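Local coordinates for protein similar to yteR (Bacilus subtilis) (Clostridium acetobutylicum, PDB 4WU0) that probably hydrolyses unsaturated rhamnogalacturonan fragments derived from pectin, as a glycoside hydrolase of family 105 related to YteR, at residues I13-T18 against L310-K315; G28-G33 against N343-L348; L262-S267 against N300-E305; K3-M8 against A35-W40; M8-I13 against K44-F49. All coordinates share one frame; numbering follows the deposited sequence.

Four of the five contacts lie among the first helices of this six-hairpin-clan fold or join them to the end of the chain; contact 3 lies beside them, at the outer strand of the three-stranded antiparallel sheet. Helix 4-14 serves contacts 1, 4 and 5, and helix 25-41 serves contacts 2 and 4. Contacts 1 and 3 reach neighbouring strands, 311-317 and 303-305. Contacts 4 and 5, the latter with helix 44-54, fall within the first 49 residues, centres about 8 Å apart. Contacts 1 and 2, centres about 10 Å apart, lead to strand 311-317 and helix 345-360. The N-terminal helices are thus packed against the C-terminal strand and helix.

Contact 1 (I13-T18 against L310-K315); sequences IAKNIT and LINLNK
Lys15, next in the chain after Ala14 of helix 4-14, reaches over the start of strand 311-317 with a side chain that is extended except at its last torsion. CG stands anti to the carbonyl carbon (chi1 -69°), the next two torsions are near 180°, and a bend at chi4 (-70°) turns the ammonium aside. CE passes 3.3 Å from the backbone Ile311 O and 4.0 Å from Leu310 CB, the lysine and leucine side chains running past each other in opposite directions. At the tip, NZ gives a weak hydrogen bond of 3.2 Å to Asn312 OD1, the two side chains crossing at about a right angle. That oxygen also receives ND2 of Asn343, its stronger partner, while NZ has a further bond to Thr306 OG1. Beside this polar end, Leu310 CD1 presses on Ala14 CB at 3.5 Å, tighter than usual van der Waals contact. Just beyond, Asn16 leaves the helix with positive phi in a Schellman motif. The chemistry is therefore divided: a small, tight apolar touch joins the helix end to the residue before the strand, while the ammonium, divided between Asn312 OD1 and Thr306 OG1, adds a modest polar tie at the protein surface.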
# COMPACT_ATOMS: atom_id res chain seq x y z
N ILE A 13 -18.12 8.42 3.21
CA ILE A 13 -18.53 9.48 4.12
C ILE A 13 -19.93 9.21 4.65
O ILE A 13 -20.16 9.24 5.86
CB ILE A 13 -18.39 10.88 3.44
CG1 ILE A 13 -16.91 11.13 3.14
CG2 ILE A 13 -18.97 11.96 4.31
CD1 ILE A 13 -16.64 12.34 2.27
N ALA A 14 -20.86 8.90 3.74
CA ALA A 14 -22.26 8.67 4.14
C ALA A 14 -22.44 7.42 4.99
O ALA A 14 -23.32 7.38 5.85
CB ALA A 14 -23.16 8.61 2.89
N LYS A 15 -21.65 6.38 4.73
CA LYS A 15 -21.77 5.12 5.47
C LYS A 15 -21.00 5.20 6.79
O LYS A 15 -21.02 4.27 7.59
CB LYS A 15 -21.28 3.95 4.61
CG LYS A 15 -22.19 3.62 3.41
CD LYS A 15 -21.53 2.59 2.46
CE LYS A 15 -22.29 2.40 1.16
NZ LYS A 15 -23.58 1.71 1.33
N ASN A 16 -20.33 6.33 7.00
CA ASN A 16 -19.51 6.59 8.19
C ASN A 16 -18.55 5.45 8.52
O ASN A 16 -18.49 4.96 9.65
CB ASN A 16 -20.38 6.94 9.40
CG ASN A 16 -19.61 7.70 10.47
OD1 ASN A 16 -18.67 8.45 10.16
ND2 ASN A 16 -19.98 7.51 11.73
N ILE A 17 -17.80 5.03 7.52
CA ILE A 17 -16.80 3.99 7.69
C ILE A 17 -15.81 4.44 8.76
O ILE A 17 -15.36 5.58 8.77
CB ILE A 17 -16.07 3.75 6.36
CG1 ILE A 17 -17.07 3.32 5.27
CG2 ILE A 17 -14.99 2.71 6.50
CD1 ILE A 17 -17.88 2.12 5.59
N THR A 18 -15.48 3.53 9.67
CA THR A 18 -14.59 3.83 10.78
C THR A 18 -13.16 4.08 10.29
O THR A 18 -12.54 3.21 9.66
CB THR A 18 -14.56 2.69 11.80
OG1 THR A 18 -15.90 2.37 12.22
CG2 THR A 18 -13.74 3.06 13.01
N LEU A 310 -25.64 4.54 -3.31
CA LEU A 310 -24.23 4.47 -2.94
C LEU A 310 -23.70 3.08 -3.29
O LEU A 310 -24.43 2.25 -3.85
CB LEU A 310 -24.07 4.79 -1.44
CG LEU A 310 -24.54 6.19 -0.99
CD1 LEU A 310 -24.35 6.35 0.53
CD2 LEU A 310 -23.84 7.31 -1.74
N ILE A 311 -22.41 2.85 -3.04
CA ILE A 311 -21.77 1.60 -3.43
C ILE A 311 -20.98 0.96 -2.30
O ILE A 311 -20.42 1.66 -1.44
CB ILE A 311 -20.84 1.75 -4.66
CG1 ILE A 311 -19.81 2.86 -4.43
CG2 ILE A 311 -21.68 1.98 -5.93
CD1 ILE A 311 -18.87 3.08 -5.57
N ASN A 312 -20.96 -0.37 -2.31
CA ASN A 312 -20.09 -1.17 -1.46
C ASN A 312 -18.95 -1.75 -2.25
O ASN A 312 -19.10 -2.10 -3.41
CB ASN A 312 -20.83 -2.38 -0.88
CG ASN A 312 -21.88 -2.01 0.13
OD1 ASN A 312 -21.90 -0.91 0.69
ND2 ASN A 312 -22.78 -2.96 0.38
N LEU A 313 -17.79 -1.83 -1.62
CA LEU A 313 -16.67 -2.59 -2.17
C LEU A 313 -16.57 -3.90 -1.39
O LEU A 313 -16.40 -3.91 -0.19
CB LEU A 313 -15.37 -1.82 -2.05
CG LEU A 313 -14.12 -2.50 -2.63
CD1 LEU A 313 -14.18 -2.61 -4.13
CD2 LEU A 313 -12.86 -1.73 -2.22
N ASN A 314 -16.68 -5.01 -2.11
CA ASN A 314 -16.71 -6.33 -1.50
C ASN A 314 -15.42 -7.11 -1.73
O ASN A 314 -14.62 -6.75 -2.59
CB ASN A 314 -17.86 -7.12 -2.15
CG ASN A 314 -19.23 -6.47 -1.95
OD1 ASN A 314 -19.89 -6.04 -2.90
ND2 ASN A 314 -19.68 -6.46 -0.73
N LYS A 315 -15.28 -8.21 -1.00
CA LYS A 315 -14.25 -9.23 -1.20
C LYS A 315 -12.85 -8.76 -0.85
O LYS A 315 -11.87 -9.05 -1.56
CB LYS A 315 -14.28 -9.79 -2.62
CG LYS A 315 -15.68 -10.11 -3.17
CD LYS A 315 -16.44 -11.11 -2.29
CE LYS A 315 -17.80 -11.41 -2.90
NZ LYS A 315 -18.57 -12.41 -2.10

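Contact 2 (G28-G33 against N343-L348); sequences GLTLDG and NEPKGL
Thr30 lays its hydroxyl against Pro345, the first residue of helix 345-360: OG1 is 3.2 Å from Pro345 CB and equally close to the backbone Pro345 O. The threonine and proline side chains cross obliquely. With chi1 at -66°, OG1 lies beside its own backbone N and anti to the carbonyl carbon, and CG2 takes the position anti to N. The hydroxyl hydrogen-bonds to Glu26 O, one turn earlier in helix 25-41. Leu29 CD2 rests 4.2 Å from Lys346 O, and Leu348 CB lies 4.2 Å from Thr30 OG1. The start of the second helix is held by Glu344 at the N-cap. Its OE2 takes Lys346 N at 3.0 Å in a fairly straight bond (163°) and also forms a salt bridge to Lys346 NZ at 2.8 Å, both donors meeting the oxygen from above the carboxylate plane. The ammonium has further partners in Tyr318, through its carbonyl oxygen and a cation-pi contact. Glu344 O meanwhile accepts from both Gly347 N and Leu348 N. All the touching residues are buried, and the chemistry implies a buried helix start whose Lys346 amide and ammonium are both met by Glu344 OE2, with Tyr318 as a further partner of the ammonium, while its join to helix 25-41 rests on close packing around one threonine.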
# COMPACT_ATOMS: atom_id res chain seq x y z
N GLY A 28 -5.07 6.44 6.81
CA GLY A 28 -4.37 7.42 5.99
C GLY A 28 -4.46 7.08 4.51
O GLY A 28 -4.58 7.97 3.66
N LEU A 29 -4.36 5.80 4.20
CA LEU A 29 -4.47 5.34 2.81
C LEU A 29 -5.82 5.74 2.18
O LEU A 29 -5.89 6.21 1.04
CB LEU A 29 -4.31 3.82 2.78
CG LEU A 29 -4.60 3.06 1.50
CD1 LEU A 29 -3.73 3.49 0.33
CD2 LEU A 29 -4.41 1.57 1.77
N THR A 30 -6.90 5.54 2.94
CA THR A 30 -8.23 5.89 2.47
C THR A 30 -8.34 7.40 2.32
O THR A 30 -8.91 7.91 1.35
CB THR A 30 -9.30 5.32 3.41
OG1 THR A 30 -9.26 3.89 3.35
CG2 THR A 30 -10.69 5.78 3.04
N LEU A 31 -7.79 8.14 3.28
CA LEU A 31 -7.80 9.58 3.18
C LEU A 31 -6.98 10.10 1.99
O LEU A 31 -7.33 11.12 1.39
CB LEU A 31 -7.32 10.23 4.49
CG LEU A 31 -8.22 10.00 5.70
CD1 LEU A 31 -7.61 10.68 6.92
CD2 LEU A 31 -9.63 10.52 5.47
N ASP A 32 -5.88 9.40 1.68
CA ASP A 32 -5.06 9.75 0.52
C ASP A 32 -5.91 9.62 -0.77
O ASP A 32 -5.75 10.40 -1.70
CB ASP A 32 -3.82 8.82 0.44
CG ASP A 32 -2.74 9.12 1.50
OD1 ASP A 32 -2.66 10.26 1.98
OD2 ASP A 32 -1.93 8.21 1.85
N GLY A 33 -6.79 8.63 -0.82
CA GLY A 33 -7.72 8.50 -1.93
C GLY A 33 -8.73 9.63 -1.95
O GLY A 33 -9.04 10.20 -3.00
N ASN A 343 -16.24 -2.93 2.48
CA ASN A 343 -16.06 -1.57 2.95
C ASN A 343 -14.97 -1.42 4.00
O ASN A 343 -15.10 -0.68 4.96
CB ASN A 343 -17.39 -0.97 3.40
CG ASN A 343 -18.36 -0.83 2.25
OD1 ASN A 343 -17.94 -0.82 1.09
ND2 ASN A 343 -19.63 -0.73 2.57
N GLU A 344 -13.88 -2.14 3.76
CA GLU A 344 -12.69 -2.10 4.59
C GLU A 344 -11.67 -1.15 3.95
O GLU A 344 -11.34 -1.29 2.78
CB GLU A 344 -12.12 -3.52 4.71
CG GLU A 344 -10.65 -3.66 5.04
CD GLU A 344 -10.28 -2.96 6.31
OE1 GLU A 344 -11.09 -2.97 7.27
OE2 GLU A 344 -9.16 -2.41 6.35
N PRO A 345 -11.17 -0.20 4.74
CA PRO A 345 -10.20 0.78 4.23
C PRO A 345 -8.98 0.24 3.47
O PRO A 345 -8.50 0.92 2.57
CB PRO A 345 -9.82 1.55 5.49
CG PRO A 345 -11.08 1.56 6.28
CD PRO A 345 -11.62 0.18 6.09
N LYS A 346 -8.49 -0.95 3.81
CA LYS A 346 -7.37 -1.52 3.08
C LYS A 346 -7.72 -1.76 1.60
O LYS A 346 -6.84 -1.74 0.75
CB LYS A 346 -6.90 -2.81 3.72
CG LYS A 346 -6.28 -2.65 5.10
CD LYS A 346 -6.02 -4.00 5.75
CE LYS A 346 -5.99 -3.92 7.26
NZ LYS A 346 -7.34 -3.99 7.82
N GLY A 347 -9.01 -1.93 1.30
CA GLY A 347 -9.48 -2.00 -0.08
C GLY A 347 -10.01 -0.68 -0.62
O GLY A 347 -9.81 -0.35 -1.79
N LEU A 348 -10.70 0.09 0.23
CA LEU A 348 -11.33 1.33 -0.21
C LEU A 348 -10.31 2.33 -0.74
O LEU A 348 -10.52 2.97 -1.76
CB LEU A 348 -12.13 1.98 0.92
CG LEU A 348 -13.35 1.22 1.41
CD1 LEU A 348 -13.84 1.76 2.75
CD2 LEU A 348 -14.46 1.29 0.41

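Contact 3 (L262-S267 against N300-E305); sequences LEASGS and NEFILE
This is a buried aromatic packing contact in which the last residue of helix 288-302, Phe302, lies against the first turn of helix 264-279. Ala264 CB sits squarely over one face of the phenyl ring, 3.7 Å from its centroid and 13° off the normal, a CH-pi contact. Over the opposite face lies CB of the preceding Glu301, so the ring is held between two methyl or methylene carbons. At the ring edge, Leu262 O comes within 3.4 Å of Phe302 CE1. A separate apolar touch brings Leu262 CB to Phe302 CZ at 4.1 Å. Leu262 CD1 meets the bent side chain of Glu301 at OE1. The first turn of helix 264-279 is fixed by Glu263 at the N-cap: OE1 uses its syn lone pair for Gly266 N at 2.8 Å (162°), while OE2 takes Ser265 N from above the carboxylate plane and Ser265 OG through its syn lone pair. Ser267 OG returns a 2.8 Å bond to Glu263 O. OE2 also accepts Cys317 N from strand 311-317, linking the cap to the sheet. After Phe302 the chain passes directly into strand 303-305. A glutamate N-cap thus adjoins a CH-pi contact at a helix-to-strand junction, in the alpha/alpha barrel of helical hairpins expected for this clan.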
# COMPACT_ATOMS: atom_id res chain seq x y z
N LEU A 262 -10.88 -14.27 -5.79
CA LEU A 262 -10.49 -12.98 -6.33
C LEU A 262 -10.62 -11.95 -5.23
O LEU A 262 -11.68 -11.84 -4.61
CB LEU A 262 -11.40 -12.64 -7.53
CG LEU A 262 -11.40 -13.66 -8.67
CD1 LEU A 262 -12.44 -13.29 -9.71
CD2 LEU A 262 -10.03 -13.76 -9.31
N GLU A 263 -9.54 -11.21 -4.98
CA GLU A 263 -9.47 -10.35 -3.80
C GLU A 263 -9.30 -8.89 -4.20
O GLU A 263 -8.48 -8.54 -5.06
CB GLU A 263 -8.35 -10.85 -2.87
CG GLU A 263 -8.37 -10.25 -1.47
CD GLU A 263 -7.77 -8.85 -1.40
OE1 GLU A 263 -6.80 -8.60 -2.12
OE2 GLU A 263 -8.26 -8.00 -0.59
N ALA A 264 -10.09 -8.03 -3.57
CA ALA A 264 -10.29 -6.67 -4.06
C ALA A 264 -9.16 -5.70 -3.75
O ALA A 264 -8.87 -4.80 -4.56
CB ALA A 264 -11.60 -6.10 -3.51
N SER A 265 -8.56 -5.81 -2.57
CA SER A 265 -7.57 -4.82 -2.20
C SER A 265 -6.29 -4.99 -3.02
O SER A 265 -5.80 -4.02 -3.60
CB SER A 265 -7.30 -4.81 -0.69
OG SER A 265 -6.60 -5.95 -0.26
N GLY A 266 -5.76 -6.20 -3.10
CA GLY A 266 -4.61 -6.45 -3.95
C GLY A 266 -4.88 -6.12 -5.41
O GLY A 266 -4.07 -5.46 -6.06
N SER A 267 -6.04 -6.51 -5.93
CA SER A 267 -6.39 -6.22 -7.32
C SER A 267 -6.43 -4.72 -7.57
O SER A 267 -5.93 -4.26 -8.59
CB SER A 267 -7.74 -6.85 -7.68
OG SER A 267 -7.65 -8.27 -7.69
N ASN A 300 -16.78 -4.84 -11.94
CA ASN A 300 -17.60 -6.02 -12.19
C ASN A 300 -17.56 -7.02 -11.02
O ASN A 300 -18.58 -7.55 -10.61
CB ASN A 300 -17.14 -6.73 -13.46
CG ASN A 300 -17.41 -5.93 -14.72
OD1 ASN A 300 -18.29 -5.07 -14.74
ND2 ASN A 300 -16.67 -6.23 -15.78
N GLU A 301 -16.37 -7.28 -10.48
CA GLU A 301 -16.23 -8.33 -9.47
C GLU A 301 -16.55 -7.86 -8.06
O GLU A 301 -16.99 -8.67 -7.22
CB GLU A 301 -14.82 -8.87 -9.46
CG GLU A 301 -14.39 -9.54 -10.75
CD GLU A 301 -15.29 -10.68 -11.18
OE1 GLU A 301 -15.69 -11.47 -10.31
OE2 GLU A 301 -15.58 -10.80 -12.38
N PHE A 302 -16.29 -6.59 -7.77
CA PHE A 302 -16.22 -6.16 -6.37
C PHE A 302 -17.20 -5.06 -5.94
O PHE A 302 -17.38 -4.83 -4.75
CB PHE A 302 -14.80 -5.73 -6.04
CG PHE A 302 -13.75 -6.77 -6.33
CD1 PHE A 302 -13.86 -8.06 -5.84
CD2 PHE A 302 -12.64 -6.44 -7.08
CE1 PHE A 302 -12.88 -8.98 -6.10
CE2 PHE A 302 -11.66 -7.37 -7.35
CZ PHE A 302 -11.77 -8.63 -6.84
N ILE A 303 -17.79 -4.34 -6.89
CA ILE A 303 -18.70 -3.25 -6.56
C ILE A 303 -20.16 -3.67 -6.68
O ILE A 303 -20.58 -4.23 -7.68
CB ILE A 303 -18.43 -2.02 -7.49
CG1 ILE A 303 -17.04 -1.45 -7.26
CG2 ILE A 303 -19.48 -0.94 -7.29
CD1 ILE A 303 -16.83 -0.77 -5.94
N LEU A 304 -20.96 -3.35 -5.66
CA LEU A 304 -22.39 -3.50 -5.69
C LEU A 304 -23.04 -2.20 -5.21
O LEU A 304 -22.64 -1.63 -4.19
CB LEU A 304 -22.87 -4.65 -4.78
CG LEU A 304 -22.58 -6.09 -5.23
CD1 LEU A 304 -23.05 -7.08 -4.15
CD2 LEU A 304 -23.26 -6.39 -6.57
N GLU A 305 -24.07 -1.78 -5.93
CA GLU A 305 -24.85 -0.61 -5.56
C GLU A 305 -25.84 -0.95 -4.44
O GLU A 305 -26.53 -1.96 -4.50
CB GLU A 305 -25.62 -0.08 -6.79
CG GLU A 305 -26.43 1.16 -6.54
CD GLU A 305 -27.18 1.63 -7.78
OE1 GLU A 305 -27.32 0.82 -8.72
OE2 GLU A 305 -27.62 2.79 -7.81

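Contact 4 (K3-M8 against A35-W40); sequences KYSKLM and AKVYEW
Lys3, the N-cap residue of helix 4-14, sends its side chain over the indole of Trp40. CB points toward helix 25-41, and CG leaves anti to the carbonyl carbon. CD then comes 3.6 Å from Trp40 CH2, and a bend at chi3 (74°) carries CE over the six-membered ring, 3.7 Å from its centroid, as a CH-pi donor. The tip, NZ, ends 3.5 Å above the same centroid and only 10° off the ring normal: a cation-pi contact made tip to tip by two reaching side chains. Trp40 has CG in the crowded position between backbone N and carbonyl carbon, which swings the indole toward the first helix. There NE1 donates to Ser5 OG at 3.0 Å, in the ring plane but with a somewhat bent N-H. Ser5 OG also bonds to Glu359 OE1, whose nearby negative charge may further favour the lysine above. Lys6 CB comes to CZ2 of the indole at 3.7 Å, and Val37 CG2 lies 3.4 Å from Ser5 O, packed against the first helix. The two short helical segments cross at -119°, their axes 9.5 Å apart at closest approach. Helix 345-360 meets this pair through Glu359, while Tyr46 of helix 44-54 touches both Lys6 and Val37, and strand 311-317 packs on helix 4-14 through Ile311 against Tyr4, Leu7 and Met8.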
# COMPACT_ATOMS: atom_id res chain seq x y z
N LYS A 3 -17.97 8.57 -12.52
CA LYS A 3 -16.68 8.71 -11.83
C LYS A 3 -16.77 8.06 -10.46
O LYS A 3 -17.31 8.63 -9.50
CB LYS A 3 -16.27 10.17 -11.75
CG LYS A 3 -16.11 10.80 -13.14
CD LYS A 3 -15.52 12.19 -13.12
CE LYS A 3 -14.03 12.19 -12.81
NZ LYS A 3 -13.40 13.50 -13.19
N TYR A 4 -16.21 6.86 -10.39
CA TYR A 4 -16.26 6.09 -9.16
C TYR A 4 -15.43 6.68 -8.04
O TYR A 4 -15.67 6.36 -6.87
CB TYR A 4 -15.84 4.63 -9.41
CG TYR A 4 -16.93 3.82 -10.07
CD1 TYR A 4 -17.07 3.79 -11.44
CD2 TYR A 4 -17.83 3.11 -9.30
CE1 TYR A 4 -18.09 3.07 -12.05
CE2 TYR A 4 -18.84 2.37 -9.89
CZ TYR A 4 -18.96 2.36 -11.26
OH TYR A 4 -19.96 1.64 -11.85
N SER A 5 -14.46 7.55 -8.34
CA SER A 5 -13.68 8.12 -7.23
C SER A 5 -14.58 8.94 -6.30
O SER A 5 -14.55 8.80 -5.06
CB SER A 5 -12.49 8.98 -7.73
OG SER A 5 -12.95 10.08 -8.48
N LYS A 6 -15.41 9.77 -6.91
CA LYS A 6 -16.33 10.60 -6.13
C LYS A 6 -17.47 9.76 -5.53
O LYS A 6 -17.85 9.95 -4.37
CB LYS A 6 -16.92 11.71 -6.99
CG LYS A 6 -17.96 12.56 -6.27
CD LYS A 6 -18.49 13.69 -7.17
CE LYS A 6 -19.47 14.57 -6.41
NZ LYS A 6 -19.96 15.66 -7.30
N LEU A 7 -18.01 8.84 -6.31
CA LEU A 7 -19.09 8.02 -5.83
C LEU A 7 -18.64 7.22 -4.61
O LEU A 7 -19.36 7.10 -3.63
CB LEU A 7 -19.62 7.09 -6.93
CG LEU A 7 -20.79 6.19 -6.56
CD1 LEU A 7 -21.99 6.97 -6.03
CD2 LEU A 7 -21.20 5.30 -7.73
N MET A 8 -17.45 6.64 -4.67
CA MET A 8 -16.94 5.90 -3.53
C MET A 8 -16.64 6.80 -2.34
O MET A 8 -16.91 6.43 -1.19
CB MET A 8 -15.70 5.11 -3.90
CG MET A 8 -15.19 4.27 -2.76
SD MET A 8 -16.45 3.15 -2.11
CE MET A 8 -16.08 1.82 -3.19
N ALA A 35 -8.28 12.53 -0.80
CA ALA A 35 -7.57 13.75 -1.16
C ALA A 35 -7.51 13.94 -2.68
O ALA A 35 -7.51 15.07 -3.15
CB ALA A 35 -6.18 13.78 -0.56
N LYS A 36 -7.48 12.84 -3.44
CA LYS A 36 -7.51 12.97 -4.90
C LYS A 36 -8.88 13.48 -5.38
O LYS A 36 -8.96 14.21 -6.37
CB LYS A 36 -7.18 11.64 -5.58
CG LYS A 36 -5.81 11.07 -5.27
CD LYS A 36 -4.65 12.04 -5.39
CE LYS A 36 -4.16 12.20 -6.81
NZ LYS A 36 -2.86 12.95 -6.86
N VAL A 37 -9.94 13.09 -4.68
CA VAL A 37 -11.27 13.57 -5.01
C VAL A 37 -11.38 15.06 -4.71
O VAL A 37 -11.95 15.81 -5.49
CB VAL A 37 -12.34 12.75 -4.28
CG1 VAL A 37 -13.72 13.32 -4.52
CG2 VAL A 37 -12.25 11.32 -4.73
N TYR A 38 -10.79 15.50 -3.60
CA TYR A 38 -10.68 16.92 -3.30
C TYR A 38 -9.94 17.66 -4.42
O TYR A 38 -10.38 18.71 -4.89
CB TYR A 38 -9.96 17.16 -1.96
CG TYR A 38 -9.74 18.62 -1.69
CD1 TYR A 38 -10.81 19.51 -1.65
CD2 TYR A 38 -8.46 19.12 -1.50
CE1 TYR A 38 -10.60 20.87 -1.42
CE2 TYR A 38 -8.25 20.46 -1.26
CZ TYR A 38 -9.32 21.33 -1.23
OH TYR A 38 -9.08 22.66 -0.97
N GLU A 39 -8.83 17.08 -4.87
CA GLU A 39 -8.00 17.70 -5.90
C GLU A 39 -8.80 17.99 -7.17
O GLU A 39 -8.70 19.09 -7.72
CB GLU A 39 -6.83 16.77 -6.24
CG GLU A 39 -5.88 17.25 -7.33
CD GLU A 39 -4.74 16.26 -7.55
OE1 GLU A 39 -4.38 15.99 -8.72
OE2 GLU A 39 -4.21 15.74 -6.55
N TRP A 40 -9.56 17.01 -7.65
CA TRP A 40 -10.26 17.22 -8.92
C TRP A 40 -11.60 17.91 -8.79
O TRP A 40 -11.97 18.69 -9.66
CB TRP A 40 -10.35 15.97 -9.77
CG TRP A 40 -11.36 14.90 -9.41
CD1 TRP A 40 -11.11 13.73 -8.75
CD2 TRP A 40 -12.75 14.87 -9.76
NE1 TRP A 40 -12.26 12.98 -8.67
CE2 TRP A 40 -13.28 13.65 -9.28
CE3 TRP A 40 -13.60 15.75 -10.44
CZ2 TRP A 40 -14.62 13.31 -9.45
CZ3 TRP A 40 -14.93 15.40 -10.61
CH2 TRP A 40 -15.42 14.19 -10.11

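Contact 5 (M8-I13 against K44-F49); sequences MADSII and KKYLDF
Helices 4-14 and 44-54 pack side by side in this alpha-helical six-hairpin fold, their short segments inclined at 46° and 11.7 Å apart at the axes. Closest of all, Tyr46 OH donates to Asp10 OD1 at 2.7 Å, using the syn lone pair; the carboxylate approaches the phenol at its edge, with the two planes 21° apart. Ala9 CB touches Tyr46 CE1, and Ile13 CD1 touches Tyr46 CD1. Ile13 CG1, anti to its carbonyl carbon, stands over the centre of the Phe49 ring, a CH-pi contact 3.6 Å from the centroid and 5° off the normal. Phe49 CG, anti to the backbone N, brings that ring toward the isoleucine. Further out, Lys45 lays CG over one face of Tyr46 and runs on, extended, toward Asp10; the opposite charges probably steady the carboxylate though they do not form a salt bridge. A water completes the link, donating to Asp10 OD2 at 2.7 Å and accepting from Lys45 NZ at 2.6 Å.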
# COMPACT_ATOMS: atom_id res chain seq x y z
N MET A 8 -17.45 6.64 -4.67
CA MET A 8 -16.94 5.90 -3.53
C MET A 8 -16.64 6.80 -2.34
O MET A 8 -16.91 6.43 -1.19
CB MET A 8 -15.70 5.11 -3.90
CG MET A 8 -15.19 4.27 -2.76
SD MET A 8 -16.45 3.15 -2.11
CE MET A 8 -16.08 1.82 -3.19
N ALA A 9 -16.03 7.95 -2.59
CA ALA A 9 -15.76 8.91 -1.52
C ALA A 9 -17.06 9.28 -0.80
O ALA A 9 -17.13 9.28 0.42
CB ALA A 9 -15.06 10.16 -2.07
N ASP A 10 -18.09 9.57 -1.59
CA ASP A 10 -19.38 9.94 -1.02
C ASP A 10 -19.97 8.76 -0.24
O ASP A 10 -20.61 8.95 0.79
CB ASP A 10 -20.35 10.40 -2.12
CG ASP A 10 -20.01 11.77 -2.65
OD1 ASP A 10 -19.26 12.50 -1.94
OD2 ASP A 10 -20.46 12.12 -3.78
N SER A 11 -19.74 7.54 -0.72
CA SER A 11 -20.22 6.36 -0.01
C SER A 11 -19.52 6.17 1.33
O SER A 11 -20.16 5.85 2.33
CB SER A 11 -20.02 5.10 -0.87
OG SER A 11 -20.76 5.19 -2.07
N ILE A 12 -18.21 6.35 1.34
CA ILE A 12 -17.43 6.20 2.56
C ILE A 12 -17.90 7.19 3.62
O ILE A 12 -18.08 6.84 4.79
CB ILE A 12 -15.94 6.40 2.27
CG1 ILE A 12 -15.40 5.25 1.39
CG2 ILE A 12 -15.11 6.50 3.56
CD1 ILE A 12 -14.08 5.58 0.74
N ILE A 13 -18.12 8.42 3.21
CA ILE A 13 -18.53 9.48 4.12
C ILE A 13 -19.93 9.21 4.65
O ILE A 13 -20.16 9.24 5.86
CB ILE A 13 -18.39 10.88 3.44
CG1 ILE A 13 -16.91 11.13 3.14
CG2 ILE A 13 -18.97 11.96 4.31
CD1 ILE A 13 -16.64 12.34 2.27
N LYS A 44 -14.64 21.53 -1.00
CA LYS A 44 -14.07 21.58 0.35
C LYS A 44 -14.64 20.51 1.28
O LYS A 44 -14.01 20.17 2.28
CB LYS A 44 -14.27 22.98 0.96
CG LYS A 44 -13.61 23.16 2.33
CD LYS A 44 -13.75 24.59 2.87
CE LYS A 44 -13.25 24.70 4.32
NZ LYS A 44 -11.85 24.16 4.52
N LYS A 45 -15.79 19.94 0.96
CA LYS A 45 -16.33 18.92 1.85
C LYS A 45 -15.38 17.71 1.98
O LYS A 45 -15.35 17.05 3.02
CB LYS A 45 -17.73 18.48 1.44
CG LYS A 45 -17.79 17.40 0.41
CD LYS A 45 -19.24 17.01 0.13
CE LYS A 45 -19.39 16.38 -1.24
NZ LYS A 45 -20.81 16.45 -1.74
N TYR A 46 -14.61 17.43 0.94
CA TYR A 46 -13.66 16.30 1.01
C TYR A 46 -12.47 16.65 1.89
O TYR A 46 -12.04 15.84 2.73
CB TYR A 46 -13.24 15.83 -0.38
CG TYR A 46 -14.44 15.40 -1.17
CD1 TYR A 46 -15.18 14.30 -0.79
CD2 TYR A 46 -14.88 16.15 -2.24
CE1 TYR A 46 -16.31 13.93 -1.47
CE2 TYR A 46 -16.01 15.80 -2.94
CZ TYR A 46 -16.73 14.69 -2.55
OH TYR A 46 -17.87 14.35 -3.24
N LEU A 47 -11.95 17.87 1.74
CA LEU A 47 -10.85 18.33 2.60
C LEU A 47 -11.32 18.37 4.04
O LEU A 47 -10.62 17.92 4.95
CB LEU A 47 -10.35 19.71 2.15
CG LEU A 47 -9.28 20.33 3.04
CD1 LEU A 47 -8.07 19.41 3.10
CD2 LEU A 47 -8.88 21.73 2.54
N ASP A 48 -12.52 18.88 4.26
CA ASP A 48 -13.04 18.97 5.62
C ASP A 48 -13.18 17.60 6.27
O ASP A 48 -12.89 17.45 7.46
CB ASP A 48 -14.39 19.69 5.64
CG ASP A 48 -14.27 21.17 5.35
OD1 ASP A 48 -13.17 21.73 5.55
OD2 ASP A 48 -15.28 21.77 4.93
N PHE A 49 -13.59 16.59 5.50
CA PHE A 49 -13.66 15.22 6.00
C PHE A 49 -12.30 14.70 6.42
O PHE A 49 -12.16 14.05 7.44
CB PHE A 49 -14.26 14.28 4.95
CG PHE A 49 -14.40 12.87 5.43
CD1 PHE A 49 -15.40 12.53 6.32
CD2 PHE A 49 -13.54 11.88 4.99
CE1 PHE A 49 -15.55 11.23 6.76
CE2 PHE A 49 -13.68 10.57 5.43
CZ PHE A 49 -14.70 10.26 6.33
O HOH W 1 -21.41 14.62 -3.53